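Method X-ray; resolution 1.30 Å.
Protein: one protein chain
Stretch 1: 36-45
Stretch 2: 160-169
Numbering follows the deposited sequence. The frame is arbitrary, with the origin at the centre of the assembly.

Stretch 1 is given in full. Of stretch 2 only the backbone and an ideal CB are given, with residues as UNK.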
# COMPACT_ATOMS: atom_id res chain seq x y z
N PHE A 36 8.29 -14.94 -0.51
CA PHE A 36 7.42 -15.11 0.66
C PHE A 36 6.33 -14.04 0.65
O PHE A 36 6.39 -13.10 1.47
CB PHE A 36 8.26 -15.08 1.96
CG PHE A 36 9.09 -16.31 2.17
CD1 PHE A 36 10.47 -16.31 2.04
CD2 PHE A 36 8.48 -17.50 2.54
CE1 PHE A 36 11.20 -17.50 2.30
CE2 PHE A 36 9.22 -18.64 2.77
CZ PHE A 36 10.58 -18.63 2.65
N PRO A 37 5.34 -14.15 -0.24
CA PRO A 37 4.29 -13.12 -0.24
C PRO A 37 3.52 -13.13 1.07
O PRO A 37 3.24 -14.18 1.65
CB PRO A 37 3.37 -13.50 -1.40
CG PRO A 37 3.71 -14.95 -1.67
CD PRO A 37 5.17 -15.15 -1.31
N VAL A 38 3.12 -11.96 1.51
CA VAL A 38 2.38 -11.84 2.75
C VAL A 38 0.96 -11.35 2.48
O VAL A 38 0.19 -11.16 3.47
CB VAL A 38 3.06 -10.90 3.76
CG1 VAL A 38 4.44 -11.42 4.17
CG2 VAL A 38 3.19 -9.48 3.23
N GLN A 39 0.58 -11.13 1.23
CA GLN A 39 -0.75 -10.63 0.93
C GLN A 39 -1.37 -11.39 -0.20
O GLN A 39 -0.70 -12.07 -1.01
CB GLN A 39 -0.74 -9.15 0.57
CG GLN A 39 -0.47 -8.84 -0.87
CD GLN A 39 0.11 -7.43 -1.02
OE1 GLN A 39 1.30 -7.24 -0.90
NE2 GLN A 39 -0.74 -6.45 -1.30
N ALA A 40 -2.68 -11.26 -0.25
CA ALA A 40 -3.49 -11.80 -1.29
C ALA A 40 -4.33 -10.58 -1.76
O ALA A 40 -4.51 -9.61 -1.00
CB ALA A 40 -4.34 -12.84 -0.72
N THR A 41 -4.78 -10.57 -2.99
CA THR A 41 -5.57 -9.43 -3.44
C THR A 41 -6.77 -9.99 -4.20
O THR A 41 -6.65 -10.96 -4.96
CB THR A 41 -4.69 -8.51 -4.33
OG1 THR A 41 -3.50 -8.11 -3.60
CG2 THR A 41 -5.49 -7.29 -4.72
N GLU A 42 -7.97 -9.44 -3.97
CA GLU A 42 -9.12 -9.94 -4.70
C GLU A 42 -10.02 -8.80 -5.05
O GLU A 42 -10.25 -7.85 -4.26
CB GLU A 42 -9.90 -10.96 -3.89
CG GLU A 42 -10.44 -10.42 -2.58
CD GLU A 42 -11.34 -11.38 -1.84
OE1 GLU A 42 -12.03 -10.91 -0.90
OE2 GLU A 42 -11.37 -12.59 -2.19
N LYS A 43 -10.48 -8.83 -6.29
CA LYS A 43 -11.40 -7.79 -6.73
C LYS A 43 -12.74 -8.09 -6.14
O LYS A 43 -13.15 -9.24 -6.00
CB LYS A 43 -11.56 -7.77 -8.26
CG LYS A 43 -10.33 -7.44 -9.05
CD LYS A 43 -9.77 -6.04 -8.76
CE LYS A 43 -8.61 -5.69 -9.71
NZ LYS A 43 -8.01 -4.40 -9.32
N VAL A 44 -13.45 -7.06 -5.74
CA VAL A 44 -14.78 -7.21 -5.21
C VAL A 44 -15.77 -7.16 -6.44
O VAL A 44 -15.70 -6.25 -7.26
CB VAL A 44 -15.13 -6.06 -4.24
CG1 VAL A 44 -16.53 -6.18 -3.83
CG2 VAL A 44 -14.20 -6.13 -2.94
N PRO A 45 -16.67 -8.15 -6.58
CA PRO A 45 -17.61 -8.15 -7.73
C PRO A 45 -18.38 -6.90 -7.66
O PRO A 45 -18.91 -6.49 -6.62
CB PRO A 45 -18.48 -9.39 -7.49
CG PRO A 45 -17.55 -10.29 -6.70
CD PRO A 45 -16.84 -9.34 -5.74
N UNK A 160 -16.13 3.12 -0.40
CA UNK A 160 -16.19 2.42 -1.69
C UNK A 160 -14.99 1.53 -1.74
O UNK A 160 -13.88 1.99 -1.77
CB UNK A 160 -16.22 3.38 -2.88
N UNK A 161 -15.22 0.21 -1.76
CA UNK A 161 -14.10 -0.74 -1.73
C UNK A 161 -14.18 -1.61 -2.97
O UNK A 161 -14.80 -2.73 -2.92
CB UNK A 161 -14.12 -1.60 -0.46
N UNK A 162 -13.45 -1.25 -4.00
CA UNK A 162 -13.55 -2.04 -5.25
C UNK A 162 -12.68 -3.30 -5.27
O UNK A 162 -12.82 -4.20 -6.15
CB UNK A 162 -13.16 -1.16 -6.44
N UNK A 163 -11.76 -3.35 -4.34
CA UNK A 163 -10.89 -4.53 -4.23
C UNK A 163 -10.37 -4.58 -2.82
O UNK A 163 -10.47 -3.60 -2.05
CB UNK A 163 -9.74 -4.49 -5.24
N UNK A 164 -9.79 -5.71 -2.46
CA UNK A 164 -9.29 -5.89 -1.11
C UNK A 164 -7.93 -6.53 -1.09
O UNK A 164 -7.70 -7.55 -1.72
CB UNK A 164 -10.27 -6.73 -0.29
N UNK A 165 -7.02 -5.95 -0.33
CA UNK A 165 -5.74 -6.61 -0.03
C UNK A 165 -6.04 -7.27 1.29
O UNK A 165 -6.62 -6.65 2.21
CB UNK A 165 -4.54 -5.66 0.03
N UNK A 166 -5.70 -8.54 1.40
CA UNK A 166 -5.86 -9.28 2.64
C UNK A 166 -4.58 -9.94 2.98
O UNK A 166 -3.75 -10.16 2.12
CB UNK A 166 -6.99 -10.31 2.55
N UNK A 167 -4.37 -10.25 4.23
CA UNK A 167 -3.13 -10.96 4.58
C UNK A 167 -3.17 -12.38 4.04
O UNK A 167 -4.27 -12.93 3.73
CB UNK A 167 -2.92 -10.98 6.10
N UNK A 168 -2.01 -12.98 3.81
CA UNK A 168 -1.95 -14.42 3.44
C UNK A 168 -1.43 -15.00 4.79
O UNK A 168 -0.20 -15.09 5.04
CB UNK A 168 -1.05 -14.73 2.24
N UNK A 169 -2.35 -15.46 5.68
CA UNK A 169 -1.92 -15.94 6.99
C UNK A 169 -0.88 -17.01 6.98
O UNK A 169 0.08 -16.94 7.76
CB UNK A 169 -3.13 -16.46 7.76

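Residues 163-167 pair antiparallel with strand 39-43, and the side chains of 163-166 alternate between the two faces of the sheet.

Position 160 has extended backbone angles and nothing of stretch 1 near its CB. Many residues would suit. It is Leu160, which makes no contact here.

Position 161 points sideways, with its ideal CB 5.2 Å from Val44 CG2. An aliphatic side chain would suit, but the constraint is loose. Met161 is deposited; the end of its side chain leads away.

At 162 phi is -83°, CB points away, and the carbonyl accepts from Val44. No amide hydrogen is needed, so proline is among the options. Pro162 fills it: Val44 N donates to Pro162 O at 3.0 Å, and water 3 donates to both Pro162 O and Val44 O.

Position 163 shares a face with Thr41 and Lys43. Its ideal CB is 3.8 Å from Lys43 CD, so an aliphatic or aromatic side chain could pack there. Tyr163 is found. Its CD2 lies 4.1 Å from Thr41 CG2; the hydroxyl bonds elsewhere in the structure.

Position 164 lies beside Glu42 on the other face, with Val44 CG2 also near. The carboxylate favours lysine or arginine; a polar residue could also serve. Arg164 forms a long salt bridge, NH2 to Glu42 OE1 at 4.0 Å, and its CG packs 4.0 Å from Val44 CG2. Its backbone exchanges two hydrogen bonds with Glu42.

Position 165 pairs with Thr41, and its ideal CB is 4.1 Å from Gln39 NE2. Polar or flat side chains would fit. His165 is deposited, with Gln39 NE2 over one face of its ring.

Position 166 pairs with Ala40, whose small methyl leaves room. Aliphatic, beta-branched or longer side chains would do. In Leu166, CD1 reaches 3.9 Å from Glu42 OE1. Its N donates to Ala40 O at 2.9 Å, and its O accepts from Ala40 N at 2.8 Å.

At 167 CB points away, phi is -70° and the amide has no partner in stretch 1. Proline is allowed, as are many others. It is Pro167, whose CA approaches Val38 O at 3.5 Å.

Position 168 points toward stretch 1. A short polar side chain could reach the carbonyls of Pro37 and Gln39 through water. In Asp168, OD2 accepts from waters 1 and 2, which also donate to Pro37 O and Gln39 O, respectively. Asp168 N donates to Val38 O at 2.9 Å, and the side chain caps the following helix.

Position 169 points away at helical angles. Proline suits a helix start, as do others; Pro169 makes no contact with stretch 1.

Stretch 2 (160-169) LMPYRHLPDP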
# COMPACT_ATOMS: atom_id res chain seq x y z
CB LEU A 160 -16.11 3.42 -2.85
CG LEU A 160 -17.29 4.42 -2.94
CD1 LEU A 160 -16.77 5.77 -3.39
CD2 LEU A 160 -18.33 3.93 -3.94
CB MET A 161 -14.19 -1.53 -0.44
CG MET A 161 -12.99 -2.41 -0.23
SD MET A 161 -13.16 -3.48 1.26
CE MET A 161 -13.13 -2.24 2.49
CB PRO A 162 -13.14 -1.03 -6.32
CG PRO A 162 -12.25 -0.02 -5.58
CD PRO A 162 -12.78 0.07 -4.18
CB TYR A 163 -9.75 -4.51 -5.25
CG TYR A 163 -8.67 -3.47 -4.99
CD1 TYR A 163 -8.84 -2.15 -5.34
CD2 TYR A 163 -7.51 -3.80 -4.34
CE1 TYR A 163 -7.89 -1.15 -5.07
CE2 TYR A 163 -6.54 -2.84 -4.06
CZ TYR A 163 -6.73 -1.53 -4.43
OH TYR A 163 -5.77 -0.57 -4.17
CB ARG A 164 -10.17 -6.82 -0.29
CG ARG A 164 -11.58 -6.40 0.04
CD ARG A 164 -12.25 -7.60 0.75
NE ARG A 164 -12.95 -7.18 1.96
CZ ARG A 164 -13.69 -8.01 2.68
NH1 ARG A 164 -14.31 -7.57 3.77
NH2 ARG A 164 -13.79 -9.28 2.30
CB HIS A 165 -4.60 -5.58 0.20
CG HIS A 165 -4.08 -5.05 -1.05
ND1 HIS A 165 -3.83 -3.72 -1.30
CD2 HIS A 165 -3.76 -5.70 -2.19
CE1 HIS A 165 -3.38 -3.57 -2.53
NE2 HIS A 165 -3.33 -4.76 -3.10
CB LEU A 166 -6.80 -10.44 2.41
CG LEU A 166 -8.19 -10.08 1.88
CD1 LEU A 166 -8.91 -11.31 1.33
CD2 LEU A 166 -8.93 -9.48 3.01
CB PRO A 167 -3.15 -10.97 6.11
CG PRO A 167 -4.67 -10.94 6.45
CD PRO A 167 -5.27 -10.03 5.38
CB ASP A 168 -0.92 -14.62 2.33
CG ASP A 168 -0.81 -16.04 1.91
OD1 ASP A 168 -1.06 -16.91 2.74
OD2 ASP A 168 -0.47 -16.27 0.73
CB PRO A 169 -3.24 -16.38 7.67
CG PRO A 169 -4.26 -15.58 6.96
CD PRO A 169 -3.81 -15.61 5.51
O HOH W 1 1.91 -16.31 0.42
O HOH W 2 -0.42 -14.64 -1.61
O HOH W 3 -14.55 -4.05 -8.23
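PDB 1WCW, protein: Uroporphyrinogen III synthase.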